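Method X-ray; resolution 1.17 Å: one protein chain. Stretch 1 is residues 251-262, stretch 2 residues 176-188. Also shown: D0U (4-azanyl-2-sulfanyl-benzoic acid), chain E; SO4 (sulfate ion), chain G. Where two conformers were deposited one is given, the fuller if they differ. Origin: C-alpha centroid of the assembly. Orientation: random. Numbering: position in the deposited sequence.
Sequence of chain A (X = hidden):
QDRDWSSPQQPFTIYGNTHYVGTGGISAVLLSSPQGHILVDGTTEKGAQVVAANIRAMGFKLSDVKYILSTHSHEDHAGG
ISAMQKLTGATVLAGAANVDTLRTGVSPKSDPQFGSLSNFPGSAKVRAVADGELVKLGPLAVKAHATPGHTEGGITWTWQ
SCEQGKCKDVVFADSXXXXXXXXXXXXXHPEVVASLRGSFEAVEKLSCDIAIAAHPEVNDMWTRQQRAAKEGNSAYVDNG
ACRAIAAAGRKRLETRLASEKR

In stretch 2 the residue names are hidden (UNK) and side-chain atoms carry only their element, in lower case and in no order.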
# COMPACT_ATOMS: atom_id res chain seq x y z
N LYS A 251 -0.58 19.19 -2.45
CA LYS A 251 -1.67 20.06 -2.83
C LYS A 251 -2.88 19.85 -1.92
O LYS A 251 -3.57 20.79 -1.52
CB LYS A 251 -2.04 19.84 -4.29
CG LYS A 251 -3.33 20.54 -4.73
CD LYS A 251 -3.57 20.49 -6.22
CE LYS A 251 -2.49 21.12 -7.06
NZ LYS A 251 -2.24 22.52 -6.66
N ARG A 252 -3.18 18.59 -1.58
CA ARG A 252 -4.33 18.32 -0.73
C ARG A 252 -4.09 18.92 0.66
O ARG A 252 -5.01 19.50 1.24
CB ARG A 252 -4.56 16.81 -0.65
CG ARG A 252 -5.78 16.41 0.15
CD ARG A 252 -6.09 14.94 -0.02
NE ARG A 252 -7.31 14.58 0.67
CZ ARG A 252 -8.10 13.56 0.38
NH1 ARG A 252 -7.81 12.77 -0.63
NH2 ARG A 252 -9.14 13.32 1.16
N LEU A 253 -2.88 18.79 1.19
CA LEU A 253 -2.60 19.39 2.48
C LEU A 253 -2.64 20.92 2.41
O LEU A 253 -3.22 21.56 3.29
CB LEU A 253 -1.26 18.92 3.02
CG LEU A 253 -0.84 19.58 4.34
CD1 LEU A 253 -1.80 19.26 5.47
CD2 LEU A 253 0.57 19.12 4.72
N GLU A 254 -2.07 21.52 1.36
CA GLU A 254 -2.06 22.97 1.30
C GLU A 254 -3.48 23.51 1.15
O GLU A 254 -3.84 24.51 1.76
CB GLU A 254 -1.15 23.46 0.18
CG GLU A 254 0.33 23.27 0.52
CD GLU A 254 0.79 23.87 1.86
OE1 GLU A 254 0.21 24.90 2.32
OE2 GLU A 254 1.71 23.33 2.49
N THR A 255 -4.30 22.84 0.35
CA THR A 255 -5.69 23.24 0.22
C THR A 255 -6.38 23.17 1.59
O THR A 255 -7.17 24.05 1.97
CB THR A 255 -6.42 22.37 -0.82
OG1 THR A 255 -5.90 22.64 -2.12
CG2 THR A 255 -7.90 22.67 -0.88
N ARG A 256 -6.14 22.09 2.32
CA ARG A 256 -6.75 21.89 3.65
C ARG A 256 -6.31 22.98 4.63
O ARG A 256 -7.15 23.59 5.30
CB ARG A 256 -6.41 20.50 4.17
CG ARG A 256 -6.90 20.24 5.59
CD ARG A 256 -8.41 20.40 5.75
NE ARG A 256 -8.81 20.19 7.14
CZ ARG A 256 -9.29 19.07 7.65
NH1 ARG A 256 -9.44 17.99 6.90
NH2 ARG A 256 -9.59 19.03 8.94
N LEU A 257 -5.01 23.26 4.70
CA LEU A 257 -4.52 24.24 5.67
C LEU A 257 -5.13 25.60 5.32
O LEU A 257 -5.50 26.38 6.21
CB LEU A 257 -2.99 24.31 5.68
CG LEU A 257 -2.30 23.07 6.24
CD1 LEU A 257 -0.79 23.19 6.10
CD2 LEU A 257 -2.68 22.79 7.67
N ALA A 258 -5.23 25.93 4.04
CA ALA A 258 -5.86 27.22 3.63
C ALA A 258 -7.31 27.25 4.11
O ALA A 258 -7.79 28.31 4.58
CB ALA A 258 -5.75 27.40 2.14
N SER A 259 -8.03 26.15 4.00
CA SER A 259 -9.45 26.06 4.35
C SER A 259 -9.65 26.26 5.86
O SER A 259 -10.73 26.60 6.30
CB SER A 259 -10.06 24.74 3.91
OG SER A 259 -9.88 24.49 2.52
N GLU A 260 -8.60 26.02 6.65
CA GLU A 260 -8.67 26.09 8.12
C GLU A 260 -8.35 27.48 8.66
O GLU A 260 -8.55 27.76 9.84
CB GLU A 260 -7.70 25.10 8.76
CG GLU A 260 -8.05 23.66 8.47
CD GLU A 260 -7.22 22.66 9.23
OE1 GLU A 260 -6.11 23.04 9.68
OE2 GLU A 260 -7.67 21.51 9.36
N LYS A 261 -7.82 28.36 7.81
CA LYS A 261 -7.45 29.69 8.29
C LYS A 261 -8.68 30.43 8.79
O LYS A 261 -9.75 30.34 8.19
CB LYS A 261 -6.79 30.50 7.19
CG LYS A 261 -5.50 29.90 6.68
CD LYS A 261 -4.32 30.24 7.52
CE LYS A 261 -3.82 31.65 7.28
NZ LYS A 261 -2.77 31.99 8.26
N ARG A 262 -8.50 31.15 9.89
CA ARG A 262 -9.60 31.76 10.60
C ARG A 262 -10.37 32.69 9.65
O ARG A 262 -11.60 32.73 9.71
CB ARG A 262 -9.12 32.53 11.83
CG ARG A 262 -9.37 31.77 13.13
CD ARG A 262 -10.83 31.75 13.56
NE ARG A 262 -11.04 30.94 14.75
CZ ARG A 262 -11.93 31.20 15.70
NH1 ARG A 262 -12.06 30.38 16.73
NH2 ARG A 262 -12.70 32.27 15.62
N UNK A 176 -0.89 9.36 1.03
CA UNK A 176 -0.27 10.57 1.58
C UNK A 176 -1.32 11.66 1.82
O UNK A 176 -1.00 12.86 1.75
c UNK A 176 0.78 11.07 0.61
c UNK A 176 2.86 10.73 -0.73
c UNK A 176 2.59 9.54 1.47
c UNK A 176 1.88 10.08 0.24
N UNK A 177 -2.57 11.26 2.06
CA UNK A 177 -3.71 12.16 2.03
C UNK A 177 -4.04 12.71 3.42
O UNK A 177 -4.25 11.98 4.39
c UNK A 177 -4.74 11.12 -0.02
c UNK A 177 -4.91 11.42 1.45
o UNK A 177 -5.08 10.22 2.21
N UNK A 178 -4.21 14.03 3.46
CA UNK A 178 -4.71 14.76 4.63
C UNK A 178 -6.24 14.71 4.59
O UNK A 178 -6.90 15.35 3.74
c UNK A 178 -4.21 16.18 4.60
N UNK A 179 -6.81 13.87 5.44
CA UNK A 179 -8.27 13.68 5.55
C UNK A 179 -8.56 13.50 7.04
O UNK A 179 -7.74 12.99 7.78
c UNK A 179 -7.96 11.24 5.02
c UNK A 179 -8.75 12.49 4.70
c UNK A 179 -10.23 12.16 4.79
N UNK A 180 -9.72 13.95 7.50
CA UNK A 180 -9.96 13.89 8.94
C UNK A 180 -11.45 13.81 9.25
O UNK A 180 -12.29 14.04 8.40
c UNK A 180 -9.38 15.09 9.62
o UNK A 180 -10.19 16.25 9.40
N UNK A 181 -11.71 13.54 10.52
CA UNK A 181 -13.03 13.76 11.10
C UNK A 181 -13.34 15.26 11.10
O UNK A 181 -12.45 16.10 11.07
c UNK A 181 -13.06 13.23 12.52
N UNK A 182 -14.63 15.58 11.21
CA UNK A 182 -15.10 16.96 11.23
C UNK A 182 -14.49 17.73 12.41
O UNK A 182 -14.32 18.95 12.31
o UNK A 182 -18.52 16.40 9.98
c UNK A 182 -17.30 16.67 9.98
o UNK A 182 -16.60 16.69 8.95
c UNK A 182 -16.63 17.01 11.30
N UNK A 183 -14.18 17.05 13.52
CA UNK A 183 -13.71 17.69 14.74
C UNK A 183 -12.20 17.97 14.74
O UNK A 183 -11.69 18.45 15.74
o UNK A 183 -13.51 15.53 15.72
c UNK A 183 -14.09 16.81 15.91
N UNK A 184 -11.49 17.62 13.66
CA UNK A 184 -10.03 17.68 13.66
C UNK A 184 -9.50 18.86 12.84
O UNK A 184 -9.94 19.08 11.70
c UNK A 184 -5.79 16.33 12.22
o UNK A 184 -3.92 15.45 13.39
c UNK A 184 -9.48 16.40 13.04
c UNK A 184 -7.14 16.59 12.14
c UNK A 184 -7.48 15.56 14.25
c UNK A 184 -5.28 15.70 13.33
c UNK A 184 -6.12 15.32 14.36
c UNK A 184 -8.00 16.20 13.15
N UNK A 185 -8.54 19.58 13.41
CA UNK A 185 -7.89 20.69 12.74
C UNK A 185 -6.41 20.35 12.52
O UNK A 185 -5.63 20.26 13.49
n UNK A 185 -7.81 25.66 12.84
c UNK A 185 -8.08 21.95 13.59
c UNK A 185 -6.78 26.49 12.91
c UNK A 185 -8.01 24.46 13.65
c UNK A 185 -7.54 23.21 12.94
n UNK A 185 -5.83 26.33 13.82
n UNK A 185 -6.70 27.47 12.03
N UNK A 186 -6.01 20.22 11.26
CA UNK A 186 -4.62 19.88 10.98
C UNK A 186 -3.69 20.97 11.51
O UNK A 186 -2.59 20.65 11.98
c UNK A 186 -5.37 15.75 8.17
c UNK A 186 -3.77 17.33 9.01
c UNK A 186 -4.10 16.04 8.63
c UNK A 186 -6.00 18.03 8.55
c UNK A 186 -4.38 19.71 9.48
c UNK A 186 -4.72 18.34 8.99
c UNK A 186 -6.32 16.75 8.13
N UNK A 187 -4.13 22.23 11.43
CA UNK A 187 -3.32 23.35 11.84
C UNK A 187 -3.00 23.30 13.34
O UNK A 187 -2.13 24.05 13.80
c UNK A 187 -3.99 24.65 11.47
o UNK A 187 -4.14 24.79 10.07
N UNK A 188 -3.71 22.49 14.12
CA UNK A 188 -3.46 22.36 15.54
C UNK A 188 -2.49 21.20 15.82
O UNK A 188 -2.13 21.02 16.99
c UNK A 188 -4.76 22.12 16.31
o UNK A 188 -5.36 24.37 15.89
o UNK A 188 -6.81 23.08 16.94
c UNK A 188 -5.71 23.30 16.38
O2 D0U E . -6.12 5.90 1.70
C7 D0U E . -6.55 7.06 1.55
O1 D0U E . -5.91 7.94 0.90
C3 D0U E . -7.84 7.49 2.15
C2 D0U E . -8.35 8.74 1.70
C4 D0U E . -8.56 6.73 3.09
S1 D0U E . -8.22 5.17 3.69
C5 D0U E . -9.76 7.29 3.58
C6 D0U E . -10.26 8.53 3.16
N1 D0U E . -11.46 9.02 3.64
C1 D0U E . -9.56 9.22 2.21
S SO4 G . -6.36 13.59 -3.85
O1 SO4 G . -6.04 14.99 -3.67
O2 SO4 G . -5.82 12.73 -2.78
O3 SO4 G . -7.84 13.46 -3.86
O4 SO4 G . -5.86 13.12 -5.15
O HOH W 1 -8.69 17.43 4.20
O HOH W 2 -4.08 26.96 8.58

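Position 176 has four side-chain carbons, forked at the second. They stay well clear of stretch 1. This is Leu 176.

Position 177 has one carbon carrying an oxygen and a carbon, so it is Thr 177. Its CB lies over one face of the Arg 252 guanidinium.

Position 178 has a single carbon, pointing toward the helix: Ala 178. Its CB packs 4.0 Å from Leu 253 CD1. Its carbonyl O accepts a weak bond from Arg 252 NE at 3.2 Å.

Position 179 has three carbons, branched at the first: Val 179.

Position 180 has one carbon, then one oxygen: Ser 180. OG accepts from Arg 256 NH2 at 2.9 Å and from Arg 256 NH1 at 3.1 Å.

Position 181 has a single carbon, and CB points away from stretch 1. This is Ala 181. Its O accepts a hydrogen bond from Ser 180 OG at 2.8 Å.

Position 182 has two carbons, the second carrying two oxygens. It touches nothing on stretch 1. This is Asp 182.

Position 183 has one carbon, then one oxygen. CB points away from stretch 1. This is Ser 183.

Position 184 has one carbon, then a six-carbon ring bearing an oxygen: Tyr 184.

Position 185 has three carbons, a nitrogen, and a carbon carrying two nitrogens: Arg 185. CB points away, yet the end returns, and NH1 donates to Glu 260 O at 2.9 Å.

Position 186 has one carbon, then a six-carbon ring without oxygen: Phe 186. Its CD2 lies 3.6 Å from Arg 256 CZ, over one face of that guanidinium.

Position 187 has one carbon and one oxygen: Ser 187. OG donates to Glu 260 OE1 at 2.7 Å.

Position 188 has two carbons and two terminal oxygens: Asp 188. OD1 forms a salt bridge with Arg 185 NH2 at 2.9 Å.

The contact joins a small apolar patch to a polar network. Leu 253 and Leu 257 meet Ala 178 and Phe 186. The Glu 260 carboxylate accepts hydrogen bonds from the first two backbone N atoms of the 3-10 segment: Phe 186 N reaches OE2 and Ser 187 N reaches OE1, both at 2.8 Å. Arg 256 NE, 2.8 Å from Glu 260 OE2, forms a salt bridge that ties this carboxylate to the guanidinium held by Ser 180. Water 1 links Ala 178 O to Arg 256 NH1.

Stretch 2, residues 176-188: LTAVSADSYRFSD
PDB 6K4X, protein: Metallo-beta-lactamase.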